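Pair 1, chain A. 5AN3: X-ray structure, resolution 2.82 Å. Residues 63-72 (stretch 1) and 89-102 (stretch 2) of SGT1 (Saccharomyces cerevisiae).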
# COMPACT_ATOMS: atom_id res chain seq x y z
N THR A 63 -9.03 4.98 14.05
CA THR A 63 -8.28 6.14 13.58
C THR A 63 -9.06 6.88 12.47
O THR A 63 -9.25 8.08 12.60
CB THR A 63 -6.88 5.73 13.12
OG1 THR A 63 -6.16 5.23 14.25
CG2 THR A 63 -6.08 6.88 12.51
N MET A 64 -9.57 6.17 11.44
CA MET A 64 -10.31 6.81 10.35
C MET A 64 -11.66 7.41 10.83
O MET A 64 -12.03 8.50 10.38
CB MET A 64 -10.52 5.84 9.16
CG MET A 64 -9.37 5.86 8.15
SD MET A 64 -8.96 7.52 7.54
CE MET A 64 -7.52 7.23 6.78
N GLU A 65 -12.34 6.72 11.77
CA GLU A 65 -13.60 7.14 12.41
C GLU A 65 -13.38 8.46 13.17
O GLU A 65 -14.17 9.39 13.03
CB GLU A 65 -14.13 6.05 13.34
N ASN A 66 -12.26 8.55 13.92
CA ASN A 66 -11.83 9.73 14.67
C ASN A 66 -11.63 10.91 13.70
O ASN A 66 -12.14 12.01 13.96
CB ASN A 66 -10.56 9.39 15.45
CG ASN A 66 -10.11 10.32 16.56
OD1 ASN A 66 -10.63 11.44 16.75
ND2 ASN A 66 -9.08 9.89 17.27
N ALA A 67 -10.93 10.68 12.55
CA ALA A 67 -10.70 11.69 11.51
C ALA A 67 -12.03 12.21 10.97
O ALA A 67 -12.25 13.43 10.99
CB ALA A 67 -9.85 11.11 10.40
N LYS A 68 -12.97 11.30 10.61
CA LYS A 68 -14.31 11.65 10.10
C LYS A 68 -15.09 12.49 11.13
O LYS A 68 -15.69 13.51 10.76
CB LYS A 68 -15.10 10.39 9.71
CG LYS A 68 -16.55 10.65 9.27
N GLU A 69 -15.03 12.09 12.43
CA GLU A 69 -15.70 12.77 13.54
C GLU A 69 -15.14 14.19 13.74
O GLU A 69 -15.90 15.10 14.05
CB GLU A 69 -15.59 11.95 14.83
N LEU A 70 -13.83 14.39 13.50
CA LEU A 70 -13.21 15.72 13.57
C LEU A 70 -13.71 16.61 12.41
O LEU A 70 -13.90 17.81 12.59
CB LEU A 70 -11.68 15.62 13.52
CG LEU A 70 -10.98 15.27 14.83
CD1 LEU A 70 -9.60 14.75 14.56
CD2 LEU A 70 -10.91 16.46 15.75
N LEU A 71 -13.95 16.00 11.23
CA LEU A 71 -14.50 16.71 10.08
C LEU A 71 -15.97 17.00 10.31
O LEU A 71 -16.45 18.04 9.91
CB LEU A 71 -14.28 15.94 8.77
CG LEU A 71 -12.81 15.81 8.32
CD1 LEU A 71 -12.67 14.85 7.19
CD2 LEU A 71 -12.17 17.18 8.02
N ASP A 72 -16.67 16.11 11.02
CA ASP A 72 -18.07 16.30 11.39
C ASP A 72 -18.20 17.51 12.30
O ASP A 72 -19.09 18.35 12.07
CB ASP A 72 -18.67 15.04 12.08
CG ASP A 72 -18.92 13.82 11.19
OD1 ASP A 72 -18.85 13.96 9.94
OD2 ASP A 72 -19.21 12.73 11.75
N LEU A 89 -14.44 24.62 2.49
CA LEU A 89 -13.19 24.02 2.95
C LEU A 89 -13.46 22.67 3.62
O LEU A 89 -12.80 21.70 3.26
CB LEU A 89 -12.46 24.97 3.90
CG LEU A 89 -11.20 24.46 4.63
CD1 LEU A 89 -10.09 24.05 3.65
CD2 LEU A 89 -10.68 25.51 5.56
N VAL A 90 -14.48 22.61 4.55
CA VAL A 90 -14.81 21.37 5.28
C VAL A 90 -15.27 20.30 4.28
O VAL A 90 -14.87 19.14 4.39
CB VAL A 90 -15.84 21.53 6.44
CG1 VAL A 90 -16.06 20.20 7.15
CG2 VAL A 90 -15.37 22.58 7.45
N ASN A 91 -16.09 20.71 3.30
CA ASN A 91 -16.59 19.83 2.27
C ASN A 91 -15.43 19.34 1.40
O ASN A 91 -15.45 18.18 1.00
CB ASN A 91 -17.65 20.51 1.45
CG ASN A 91 -19.03 20.39 2.04
OD1 ASN A 91 -19.69 19.36 1.93
ND2 ASN A 91 -19.50 21.45 2.65
N PHE A 92 -14.41 20.19 1.15
CA PHE A 92 -13.26 19.76 0.35
C PHE A 92 -12.44 18.73 1.13
O PHE A 92 -12.00 17.77 0.53
CB PHE A 92 -12.38 20.93 -0.12
CG PHE A 92 -11.02 20.51 -0.63
CD1 PHE A 92 -10.86 20.03 -1.93
CD2 PHE A 92 -9.89 20.62 0.17
CE1 PHE A 92 -9.59 19.67 -2.41
CE2 PHE A 92 -8.63 20.23 -0.29
CZ PHE A 92 -8.49 19.77 -1.58
N ARG A 93 -12.24 18.95 2.45
CA ARG A 93 -11.52 18.05 3.36
C ARG A 93 -12.24 16.70 3.47
O ARG A 93 -11.58 15.67 3.58
CB ARG A 93 -11.35 18.69 4.76
CG ARG A 93 -10.50 19.97 4.81
CD ARG A 93 -9.24 19.93 3.98
NE ARG A 93 -8.43 18.75 4.26
CZ ARG A 93 -7.34 18.43 3.59
NH1 ARG A 93 -6.90 19.21 2.61
NH2 ARG A 93 -6.66 17.32 3.89
N TYR A 94 -13.59 16.72 3.40
CA TYR A 94 -14.41 15.51 3.33
C TYR A 94 -14.12 14.75 2.04
O TYR A 94 -13.96 13.53 2.06
CB TYR A 94 -15.88 15.85 3.37
CG TYR A 94 -16.52 15.87 4.73
CD1 TYR A 94 -16.63 14.70 5.49
CD2 TYR A 94 -17.17 17.01 5.20
CE1 TYR A 94 -17.27 14.70 6.73
CE2 TYR A 94 -17.82 17.02 6.43
CZ TYR A 94 -17.86 15.87 7.19
OH TYR A 94 -18.53 15.90 8.40
N PHE A 95 -14.07 15.47 0.89
CA PHE A 95 -13.76 14.85 -0.39
C PHE A 95 -12.44 14.11 -0.27
O PHE A 95 -12.39 12.93 -0.61
CB PHE A 95 -13.73 15.87 -1.55
CG PHE A 95 -12.69 15.60 -2.63
CD1 PHE A 95 -12.91 14.64 -3.61
CD2 PHE A 95 -11.50 16.32 -2.66
CE1 PHE A 95 -11.95 14.39 -4.59
CE2 PHE A 95 -10.54 16.07 -3.65
CZ PHE A 95 -10.77 15.11 -4.61
N VAL A 96 -11.39 14.79 0.26
CA VAL A 96 -10.04 14.24 0.43
C VAL A 96 -10.08 12.96 1.33
O VAL A 96 -9.51 11.94 0.93
CB VAL A 96 -9.03 15.29 0.95
CG1 VAL A 96 -7.71 14.64 1.33
CG2 VAL A 96 -8.81 16.38 -0.10
N HIS A 97 -10.83 13.00 2.46
CA HIS A 97 -11.04 11.87 3.35
C HIS A 97 -11.59 10.66 2.61
O HIS A 97 -11.04 9.55 2.76
CB HIS A 97 -12.01 12.25 4.47
CG HIS A 97 -12.30 11.16 5.46
ND1 HIS A 97 -11.43 10.89 6.50
CD2 HIS A 97 -13.38 10.36 5.57
CE1 HIS A 97 -12.00 9.93 7.20
NE2 HIS A 97 -13.18 9.57 6.68
N PHE A 98 -12.69 10.86 1.86
CA PHE A 98 -13.38 9.80 1.15
C PHE A 98 -12.61 9.38 -0.09
O PHE A 98 -12.74 8.22 -0.51
CB PHE A 98 -14.82 10.18 0.83
CG PHE A 98 -15.65 10.21 2.09
CD1 PHE A 98 -15.94 9.04 2.78
CD2 PHE A 98 -16.09 11.42 2.62
CE1 PHE A 98 -16.65 9.07 3.99
CE2 PHE A 98 -16.82 11.45 3.82
CZ PHE A 98 -17.10 10.27 4.48
N PHE A 99 -11.78 10.27 -0.65
CA PHE A 99 -10.96 9.90 -1.79
C PHE A 99 -9.89 8.87 -1.37
O PHE A 99 -9.73 7.88 -2.05
CB PHE A 99 -10.30 11.13 -2.42
CG PHE A 99 -9.52 10.81 -3.67
CD1 PHE A 99 -10.13 10.81 -4.91
CD2 PHE A 99 -8.18 10.48 -3.59
CE1 PHE A 99 -9.41 10.51 -6.07
CE2 PHE A 99 -7.45 10.17 -4.75
CZ PHE A 99 -8.07 10.19 -5.98
N ASN A 100 -9.20 9.12 -0.23
CA ASN A 100 -8.16 8.27 0.35
C ASN A 100 -8.69 6.91 0.85
O ASN A 100 -7.94 5.93 0.83
CB ASN A 100 -7.44 8.99 1.48
CG ASN A 100 -6.63 10.16 1.02
OD1 ASN A 100 -6.14 10.22 -0.12
ND2 ASN A 100 -6.47 11.13 1.92
N ILE A 101 -9.98 6.86 1.29
CA ILE A 101 -10.60 5.60 1.72
C ILE A 101 -11.38 4.94 0.53
O ILE A 101 -12.28 4.12 0.75
CB ILE A 101 -11.45 5.69 3.02
CG1 ILE A 101 -12.64 6.66 2.93
CG2 ILE A 101 -10.56 5.92 4.24
CD1 ILE A 101 -13.82 6.31 3.83
N LYS A 102 -10.96 5.28 -0.71
CA LYS A 102 -11.42 4.78 -2.02
C LYS A 102 -12.99 4.84 -2.24
O LYS A 102 -13.50 4.20 -3.17
CB LYS A 102 -10.87 3.36 -2.28
CG LYS A 102 -9.36 3.31 -2.49
CD LYS A 102 -8.81 1.89 -2.52

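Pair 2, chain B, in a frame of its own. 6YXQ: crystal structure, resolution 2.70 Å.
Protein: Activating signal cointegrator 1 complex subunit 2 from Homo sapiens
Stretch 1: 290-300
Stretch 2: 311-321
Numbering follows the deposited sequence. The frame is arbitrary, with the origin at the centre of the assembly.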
# COMPACT_ATOMS: atom_id res chain seq x y z
N ALA B 290 12.03 -19.46 20.17
CA ALA B 290 12.41 -18.07 20.06
C ALA B 290 11.96 -17.26 21.26
O ALA B 290 12.77 -16.53 21.86
CB ALA B 290 11.83 -17.51 18.76
N ILE B 291 10.69 -17.40 21.66
CA ILE B 291 10.07 -16.44 22.59
C ILE B 291 10.78 -16.39 23.95
O ILE B 291 11.09 -15.28 24.41
CB ILE B 291 8.58 -16.72 22.72
CG1 ILE B 291 7.86 -16.49 21.39
CG2 ILE B 291 7.97 -15.90 23.86
CD1 ILE B 291 8.32 -15.25 20.62
N PRO B 292 11.03 -17.51 24.64
CA PRO B 292 11.67 -17.40 25.97
C PRO B 292 13.00 -16.68 25.97
O PRO B 292 13.23 -15.79 26.80
CB PRO B 292 11.82 -18.87 26.39
CG PRO B 292 10.72 -19.58 25.67
CD PRO B 292 10.65 -18.90 24.34
N GLU B 293 13.90 -17.03 25.04
CA GLU B 293 15.24 -16.45 25.05
C GLU B 293 15.19 -14.94 24.81
O GLU B 293 15.85 -14.17 25.50
CB GLU B 293 16.12 -17.15 24.02
CG GLU B 293 17.56 -16.66 23.96
CD GLU B 293 18.30 -16.89 25.26
OE1 GLU B 293 18.09 -17.96 25.88
OE2 GLU B 293 19.08 -16.01 25.67
N MSE B 294 14.38 -14.51 23.84
CA MSE B 294 14.27 -13.10 23.50
C MSE B 294 13.59 -12.31 24.61
O MSE B 294 13.97 -11.17 24.89
CB MSE B 294 13.50 -12.93 22.20
CG MSE B 294 13.92 -13.84 21.06
SE MSE B 294 13.41 -12.96 19.40
CE MSE B 294 12.45 -14.29 18.44
N GLU B 295 12.57 -12.91 25.22
CA GLU B 295 11.96 -12.31 26.41
C GLU B 295 13.01 -12.04 27.48
O GLU B 295 13.14 -10.91 27.97
CB GLU B 295 10.87 -13.22 26.95
CG GLU B 295 9.45 -12.79 26.61
CD GLU B 295 8.42 -13.50 27.47
OE1 GLU B 295 7.21 -13.32 27.23
OE2 GLU B 295 8.83 -14.24 28.40
N SER B 296 13.78 -13.07 27.85
CA SER B 296 14.76 -12.91 28.91
C SER B 296 15.83 -11.89 28.53
O SER B 296 16.26 -11.09 29.37
CB SER B 296 15.41 -14.24 29.26
OG SER B 296 16.41 -14.06 30.26
N ALA B 297 16.25 -11.90 27.27
CA ALA B 297 17.30 -10.97 26.85
C ALA B 297 16.82 -9.53 26.90
O ALA B 297 17.55 -8.65 27.39
CB ALA B 297 17.79 -11.33 25.45
N ILE B 298 15.61 -9.27 26.39
CA ILE B 298 15.06 -7.92 26.43
C ILE B 298 14.93 -7.45 27.87
O ILE B 298 15.32 -6.32 28.22
CB ILE B 298 13.70 -7.88 25.70
CG1 ILE B 298 13.90 -7.98 24.19
CG2 ILE B 298 12.95 -6.62 26.04
CD1 ILE B 298 12.63 -7.83 23.41
N LYS B 299 14.42 -8.32 28.75
CA LYS B 299 14.27 -7.95 30.15
C LYS B 299 15.62 -7.63 30.78
O LYS B 299 15.77 -6.60 31.45
CB LYS B 299 13.56 -9.07 30.91
CG LYS B 299 12.07 -9.13 30.63
CD LYS B 299 11.31 -9.82 31.74
CE LYS B 299 11.39 -11.33 31.62
NZ LYS B 299 10.06 -11.96 31.84
N LYS B 300 16.61 -8.50 30.57
CA LYS B 300 17.92 -8.31 31.18
C LYS B 300 18.57 -7.01 30.72
O LYS B 300 19.10 -6.25 31.54
CB LYS B 300 18.83 -9.49 30.86
CG LYS B 300 18.83 -10.61 31.89
CD LYS B 300 19.01 -11.97 31.23
CE LYS B 300 20.16 -11.97 30.24
NZ LYS B 300 20.33 -13.31 29.60
N ASP B 311 10.25 -0.56 23.52
CA ASP B 311 9.66 -0.70 22.19
C ASP B 311 9.81 -2.13 21.67
O ASP B 311 8.86 -2.70 21.11
CB ASP B 311 10.31 0.29 21.22
CG ASP B 311 9.95 0.00 19.78
OD1 ASP B 311 8.75 0.00 19.44
OD2 ASP B 311 10.88 -0.23 18.98
N LEU B 312 10.99 -2.71 21.83
CA LEU B 312 11.20 -4.09 21.41
C LEU B 312 10.28 -5.04 22.18
O LEU B 312 9.80 -6.03 21.62
CB LEU B 312 12.66 -4.48 21.63
CG LEU B 312 13.63 -4.33 20.45
CD1 LEU B 312 13.53 -2.95 19.82
CD2 LEU B 312 15.04 -4.62 20.91
N TRP B 313 10.04 -4.75 23.45
CA TRP B 313 9.12 -5.57 24.23
C TRP B 313 7.70 -5.48 23.68
O TRP B 313 7.00 -6.50 23.56
CB TRP B 313 9.15 -5.15 25.70
CG TRP B 313 8.24 -5.95 26.54
CD1 TRP B 313 6.99 -5.61 26.93
CD2 TRP B 313 8.51 -7.24 27.07
NE1 TRP B 313 6.45 -6.61 27.70
CE2 TRP B 313 7.36 -7.63 27.80
CE3 TRP B 313 9.60 -8.11 27.02
CZ2 TRP B 313 7.28 -8.85 28.47
CZ3 TRP B 313 9.52 -9.32 27.68
CH2 TRP B 313 8.37 -9.68 28.40
N GLN B 314 7.25 -4.26 23.38
CA GLN B 314 5.94 -4.08 22.77
C GLN B 314 5.83 -4.89 21.48
O GLN B 314 4.83 -5.60 21.26
CB GLN B 314 5.68 -2.60 22.49
CG GLN B 314 5.53 -1.76 23.74
CD GLN B 314 4.25 -2.07 24.49
OE1 GLN B 314 3.17 -2.14 23.89
NE2 GLN B 314 4.36 -2.25 25.80
N ARG B 315 6.85 -4.80 20.63
CA ARG B 315 6.83 -5.51 19.35
C ARG B 315 6.84 -7.02 19.55
O ARG B 315 6.14 -7.75 18.84
CB ARG B 315 8.02 -5.07 18.49
CG ARG B 315 8.00 -3.59 18.19
CD ARG B 315 9.11 -3.17 17.23
NE ARG B 315 9.05 -1.73 17.00
CZ ARG B 315 8.22 -1.15 16.14
NH1 ARG B 315 7.40 -1.90 15.41
NH2 ARG B 315 8.22 0.17 16.01
N LEU B 316 7.63 -7.51 20.51
CA LEU B 316 7.68 -8.95 20.76
C LEU B 316 6.33 -9.48 21.24
O LEU B 316 5.87 -10.53 20.78
CB LEU B 316 8.77 -9.26 21.79
CG LEU B 316 8.99 -10.75 22.09
CD1 LEU B 316 9.32 -11.49 20.80
CD2 LEU B 316 10.08 -10.95 23.14
N SER B 317 5.69 -8.76 22.17
CA SER B 317 4.38 -9.20 22.64
C SER B 317 3.34 -9.14 21.52
O SER B 317 2.51 -10.06 21.38
CB SER B 317 3.94 -8.35 23.83
OG SER B 317 5.04 -8.14 24.70
N HIS B 318 3.39 -8.09 20.71
CA HIS B 318 2.53 -8.02 19.53
C HIS B 318 2.76 -9.21 18.61
O HIS B 318 1.80 -9.80 18.09
CB HIS B 318 2.79 -6.70 18.81
CG HIS B 318 2.13 -6.58 17.47
ND1 HIS B 318 0.85 -6.08 17.31
CD2 HIS B 318 2.57 -6.89 16.23
CE1 HIS B 318 0.54 -6.10 16.03
NE2 HIS B 318 1.56 -6.58 15.35
N SER B 319 4.02 -9.60 18.41
CA SER B 319 4.32 -10.71 17.51
C SER B 319 3.79 -12.02 18.06
O SER B 319 3.28 -12.86 17.31
CB SER B 319 5.82 -10.81 17.24
OG SER B 319 6.41 -9.54 17.11
N ARG B 320 3.92 -12.22 19.38
CA ARG B 320 3.40 -13.45 19.97
C ARG B 320 1.89 -13.52 19.83
O ARG B 320 1.33 -14.57 19.44
CB ARG B 320 3.82 -13.53 21.43
CG ARG B 320 5.31 -13.36 21.60
CD ARG B 320 5.72 -13.22 23.04
NE ARG B 320 4.80 -13.89 23.95
CZ ARG B 320 4.20 -13.28 24.97
NH1 ARG B 320 4.44 -12.00 25.20
NH2 ARG B 320 3.37 -13.96 25.75
N LYS B 321 1.20 -12.41 20.10
CA LYS B 321 -0.25 -12.38 19.94
C LYS B 321 -0.66 -12.69 18.50
O LYS B 321 -1.56 -13.50 18.26
CB LYS B 321 -0.79 -11.01 20.38
CG LYS B 321 -2.29 -10.92 20.37
CD LYS B 321 -2.76 -9.53 20.78
CE LYS B 321 -4.28 -9.40 20.72
NZ LYS B 321 -4.73 -7.98 20.90
O HOH W 1 7.01 -10.90 25.22

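Pair 1 and pair 2 each pack two helices running in nearly opposite directions, at 165° and 162°, with axes 10.3 and 10.2 Å apart at closest approach. Fourteen central residues superpose with an RMSD of 0.3 Å, and the buried surfaces are alike, 468 and 478 Å². The side chains differ considerably.

The centre of each interface is a knob from the second helix. In pair 1 it is H97(A), set among M64(A), A67(A), K68(A) and L71(A); in pair 2 it is L316(B), set among the matching I291(B), M294(B), E295(B) and I298(B). Both knobs take the t rotamer at chi1. The imidazole is flat and partly polar: its edge meets the backbone of the first helix, CE1 of H97(A) lying 3.5 Å from O of M64(A), while its ND1 is hydrogen-bonded elsewhere in the structure. Leucine is wholly apolar and fills the hole with its branched end, CD1 of L316(B) lying 3.9 Å from CD1 of I291(B) and CD2 lying 4.0 Å from CD1 of I298(B).

Among the residues round the knob, small A67(A) brings its CB to 4.0 Å from CE1 of H97(A). Its match, M294(B), is a selenomethionine, yet its closest side-chain atom to L316(B) is likewise CB, 4.1 Å from CD2.

L71(A) and I298(B) agree best, their side-chain centres only 0.3 Å apart. Each is a branched aliphatic pointing toward the other helix and touching the same three matched positions. CD2 of L71(A) reaches CB of R93(A) at 3.7 Å, as CD1 of I298(B) reaches CB of L312(B) at 3.8 Å; the arginine thus offers its aliphatic base while its end leads away.

The aromatic position diverges more. Y94(A) receives CB of L71(A) over one ring face, 4.1 Å from the centroid, and its OH donates a very short hydrogen bond of 2.5 Å to OD1 of D72(A). Its match, W313(B), lacks a hydroxyl, and D72(A) is matched by K299(B), whose CG lies 3.9 Å from CZ3 of W313(B). CG2 of I298(B) meets the indole edge, 3.8 Å from CE3 of W313(B).

At the other end, flexible M64(A) and branched I291(B) are both apolar: SD of M64(A) lies 4.0 Å from CG2 of aliphatic I101(A), whereas CG2 of I291(B) packs 3.6 Å from CD, a methylene, of R320(B). That arginine adds a long salt bridge, NH1 of R320(B) to OE1 of E295(B) at 3.7 Å, resting on charge alone because the oxygen lies over the guanidinium face.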